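Local coordinates for protein putative dimetal phosphatase (Danio rerio, PDB 2NXF) that probably hydrolyses ADP-ribose and CDP-alcohols such as CDP-choline, using a dinuclear metal centre of the calcineurin-like phosphoesterase type, at residues D3-I11 with A295-E303. Numbering follows the deposited sequence.
Sequences DPVFTFGLI and AFATAYLYE
F296 meets I11 through its CB, which lies 3.9 Å from I11 CG1; its ring leads away from strand 6-11, packs on A43 and Q46 of helix 35-49 and meets the W47 ring. A297 pairs with L10 by two backbone hydrogen bonds. T298 faces G9 in a non-hydrogen-bonded pair whose CA atoms are 4.4 Å apart, a close approach that glycine's lack of a side chain probably eases. The methyl T298 CG2 rests 3.7 Å from T7 CG2, while OG1 is hydrogen-bonded to E50 OE1 and R311 NH1, so this threonine serves apolar and polar neighbours at once.

A299 and F8 form the next hydrogen-bonded pair, with A299 N to F8 O at 2.8 Å and nearly straight. F8 turns its CG between its own N and carbonyl carbon (chi1 62°), which swings the ring across to the partner strand; small A299 suits its place beneath, its CB over one face in a CH-pi contact, 3.8 Å from the F8 centroid. F8 CE2 also lies 4.0 Å from L301 CD1. A leucine in place of F8 would probably lose the CH-pi contact and leave A299 and L301 less well covered.

Y300 and T7 share a face as a non-hydrogen-bonded pair: T7 OG1, 3.5 Å from Y300 CD1, and the methyl CG2 both lie against the tyrosine ring. L301, on the face of F6 and F8, is an apolar side chain suited to burial against L224 of strand 222-227. V5 and F6 both face it, their N atoms reaching its carbonyl (F6 weakly): a classic beta bulge with the extra residue in 3-11. Beyond, P4 CB stands over one Y302 ring face, offset toward the rim, in a CH-pi contact that suits proline's aliphatic ring, and a water links D3 O to E303 N. Antiparallel strands from the chain's two ends thus adjoin centrally in one sheet of the calcineurin-like metallophosphoesterase fold, with strand 6-11 leading toward the zinc ligand D13.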
loop_
_atom_site.group_PDB
_atom_site.type_symbol
_atom_site.label_atom_id
_atom_site.label_comp_id
_atom_site.label_asym_id
_atom_site.label_seq_id
_atom_site.Cartn_x
_atom_site.Cartn_y
_atom_site.Cartn_z
ATOM N N ASP A 3 -7.999 26.309 6.465
ATOM C CA ASP A 3 -7.214 26.332 5.180
ATOM C C ASP A 3 -6.085 25.272 5.141
ATOM O O ASP A 3 -5.098 25.410 5.876
ATOM C CB ASP A 3 -6.631 27.735 4.978
ATOM C CG ASP A 3 -5.810 27.861 3.690
ATOM O OD1 ASP A 3 -5.990 27.048 2.754
ATOM O OD2 ASP A 3 -4.978 28.786 3.613
ATOM N N PRO A 4 -6.202 24.240 4.261
ATOM C CA PRO A 4 -5.234 23.118 4.320
ATOM C C PRO A 4 -3.833 23.447 3.806
ATOM O O PRO A 4 -3.681 24.243 2.872
ATOM C CB PRO A 4 -5.875 22.023 3.453
ATOM C CG PRO A 4 -6.847 22.693 2.586
ATOM C CD PRO A 4 -7.205 24.039 3.192
ATOM N N VAL A 5 -2.828 22.860 4.452
ATOM C CA VAL A 5 -1.438 22.993 4.039
ATOM C C VAL A 5 -1.191 22.172 2.770
ATOM O O VAL A 5 -0.393 22.567 1.910
ATOM C CB VAL A 5 -0.473 22.523 5.164
ATOM C CG1 VAL A 5 0.984 22.604 4.719
ATOM C CG2 VAL A 5 -0.678 23.351 6.426
ATOM N N PHE A 6 -1.858 21.021 2.668
ATOM C CA PHE A 6 -1.630 20.100 1.567
ATOM C C PHE A 6 -2.847 19.202 1.403
ATOM O O PHE A 6 -3.500 18.862 2.387
ATOM C CB PHE A 6 -0.385 19.243 1.860
ATOM C CG PHE A 6 0.144 18.484 0.664
ATOM C CD1 PHE A 6 0.804 19.154 -0.376
ATOM C CD2 PHE A 6 0.022 17.098 0.594
ATOM C CE1 PHE A 6 1.311 18.419 -1.478
ATOM C CE2 PHE A 6 0.519 16.371 -0.501
ATOM C CZ PHE A 6 1.161 17.044 -1.535
ATOM N N THR A 7 -3.130 18.813 0.164
ATOM C CA THR A 7 -4.339 18.041 -0.161
ATOM C C THR A 7 -3.939 16.951 -1.148
ATOM O O THR A 7 -3.287 17.234 -2.149
ATOM C CB THR A 7 -5.408 18.956 -0.833
ATOM O OG1 THR A 7 -5.792 20.026 0.052
ATOM C CG2 THR A 7 -6.637 18.149 -1.216
ATOM N N PHE A 8 -4.300 15.695 -0.867
ATOM C CA PHE A 8 -3.885 14.605 -1.768
ATOM C C PHE A 8 -4.954 13.529 -1.881
ATOM O O PHE A 8 -5.687 13.298 -0.932
ATOM C CB PHE A 8 -2.533 14.009 -1.374
ATOM C CG PHE A 8 -2.498 13.367 -0.003
ATOM C CD1 PHE A 8 -2.528 11.979 0.141
ATOM C CD2 PHE A 8 -2.392 14.165 1.143
ATOM C CE1 PHE A 8 -2.462 11.394 1.406
ATOM C CE2 PHE A 8 -2.345 13.599 2.413
ATOM C CZ PHE A 8 -2.381 12.220 2.545
ATOM N N GLY A 9 -5.043 12.904 -3.051
ATOM C CA GLY A 9 -5.963 11.762 -3.232
ATOM C C GLY A 9 -5.373 10.454 -2.714
ATOM O O GLY A 9 -4.161 10.289 -2.685
ATOM N N LEU A 10 -6.238 9.514 -2.318
ATOM C CA LEU A 10 -5.829 8.171 -1.858
ATOM C C LEU A 10 -6.732 7.114 -2.462
ATOM O O LEU A 10 -7.950 7.285 -2.481
ATOM C CB LEU A 10 -6.004 8.059 -0.336
ATOM C CG LEU A 10 -5.032 8.841 0.513
ATOM C CD1 LEU A 10 -5.576 8.981 1.939
ATOM C CD2 LEU A 10 -3.675 8.126 0.496
ATOM N N ILE A 11 -6.139 6.001 -2.902
ATOM C CA ILE A 11 -6.950 4.907 -3.460
ATOM C C ILE A 11 -6.132 3.620 -3.316
ATOM O O ILE A 11 -4.902 3.675 -3.281
ATOM C CB ILE A 11 -7.342 5.185 -4.933
ATOM C CG1 ILE A 11 -8.560 4.341 -5.363
ATOM C CG2 ILE A 11 -6.123 5.049 -5.874
ATOM C CD1 ILE A 11 -9.238 4.854 -6.673
ATOM N N ALA A 295 -14.880 3.468 -3.517
ATOM C CA ALA A 295 -13.826 3.376 -2.488
ATOM C C ALA A 295 -12.624 4.213 -2.852
ATOM O O ALA A 295 -11.725 3.757 -3.560
ATOM C CB ALA A 295 -13.388 1.913 -2.273
ATOM N N PHE A 296 -12.612 5.454 -2.388
ATOM C CA PHE A 296 -11.414 6.259 -2.477
ATOM C C PHE A 296 -11.561 7.388 -1.473
ATOM O O PHE A 296 -12.591 7.511 -0.802
ATOM C CB PHE A 296 -11.170 6.796 -3.910
ATOM C CG PHE A 296 -12.042 7.976 -4.290
ATOM C CD1 PHE A 296 -11.534 9.283 -4.281
ATOM C CD2 PHE A 296 -13.363 7.781 -4.681
ATOM C CE1 PHE A 296 -12.349 10.385 -4.639
ATOM C CE2 PHE A 296 -14.183 8.877 -5.060
ATOM C CZ PHE A 296 -13.676 10.174 -5.028
ATOM N N ALA A 297 -10.519 8.194 -1.340
ATOM C CA ALA A 297 -10.602 9.315 -0.417
ATOM C C ALA A 297 -9.778 10.502 -0.906
ATOM O O ALA A 297 -8.952 10.372 -1.836
ATOM C CB ALA A 297 -10.120 8.868 0.967
ATOM N N THR A 298 -9.965 11.622 -0.231
ATOM C CA THR A 298 -9.083 12.774 -0.349
ATOM C C THR A 298 -8.696 13.170 1.067
ATOM O O THR A 298 -9.559 13.263 1.945
ATOM C CB THR A 298 -9.781 13.952 -1.042
ATOM O OG1 THR A 298 -10.298 13.506 -2.305
ATOM C CG2 THR A 298 -8.794 15.104 -1.266
ATOM N N ALA A 299 -7.407 13.410 1.278
ATOM C CA ALA A 299 -6.925 13.788 2.592
ATOM C C ALA A 299 -6.487 15.236 2.583
ATOM O O ALA A 299 -5.867 15.710 1.621
ATOM C CB ALA A 299 -5.777 12.882 3.032
ATOM N N TYR A 300 -6.827 15.920 3.668
ATOM C CA TYR A 300 -6.501 17.319 3.859
ATOM C C TYR A 300 -5.638 17.449 5.114
ATOM O O TYR A 300 -6.079 17.106 6.204
ATOM C CB TYR A 300 -7.795 18.132 4.020
ATOM C CG TYR A 300 -8.691 18.105 2.797
ATOM C CD1 TYR A 300 -8.655 19.153 1.880
ATOM C CD2 TYR A 300 -9.563 17.042 2.560
ATOM C CE1 TYR A 300 -9.460 19.151 0.751
ATOM C CE2 TYR A 300 -10.389 17.030 1.422
ATOM C CZ TYR A 300 -10.312 18.098 0.523
ATOM O OH TYR A 300 -11.107 18.125 -0.604
ATOM N N LEU A 301 -4.414 17.952 4.945
ATOM C CA LEU A 301 -3.510 18.201 6.053
ATOM C C LEU A 301 -3.615 19.669 6.433
ATOM O O LEU A 301 -3.288 20.550 5.638
ATOM C CB LEU A 301 -2.066 17.849 5.667
ATOM C CG LEU A 301 -1.807 16.369 5.369
ATOM C CD1 LEU A 301 -0.420 16.199 4.739
ATOM C CD2 LEU A 301 -1.943 15.520 6.643
ATOM N N TYR A 302 -4.111 19.920 7.643
ATOM C CA TYR A 302 -4.145 21.261 8.204
ATOM C C TYR A 302 -3.018 21.409 9.220
ATOM O O TYR A 302 -2.281 20.451 9.490
ATOM C CB TYR A 302 -5.493 21.537 8.877
ATOM C CG TYR A 302 -6.673 21.470 7.945
ATOM C CD1 TYR A 302 -7.139 22.622 7.302
ATOM C CD2 TYR A 302 -7.335 20.260 7.720
ATOM C CE1 TYR A 302 -8.230 22.567 6.447
ATOM C CE2 TYR A 302 -8.424 20.197 6.871
ATOM C CZ TYR A 302 -8.862 21.352 6.244
ATOM O OH TYR A 302 -9.944 21.285 5.400
ATOM N N GLU A 303 -2.903 22.599 9.803
ATOM C CA GLU A 303 -1.873 22.822 10.802
ATOM C C GLU A 303 -2.151 22.089 12.115
ATOM O O GLU A 303 -1.219 21.805 12.863
ATOM C CB GLU A 303 -1.626 24.326 11.006
ATOM C CG GLU A 303 -1.230 24.995 9.695
ATOM C CD GLU A 303 -0.691 26.398 9.839
ATOM O OE1 GLU A 303 -1.225 27.171 10.661
ATOM O OE2 GLU A 303 0.266 26.724 9.102
HETATM O O HOH W 1 -4.415 24.839 8.747
#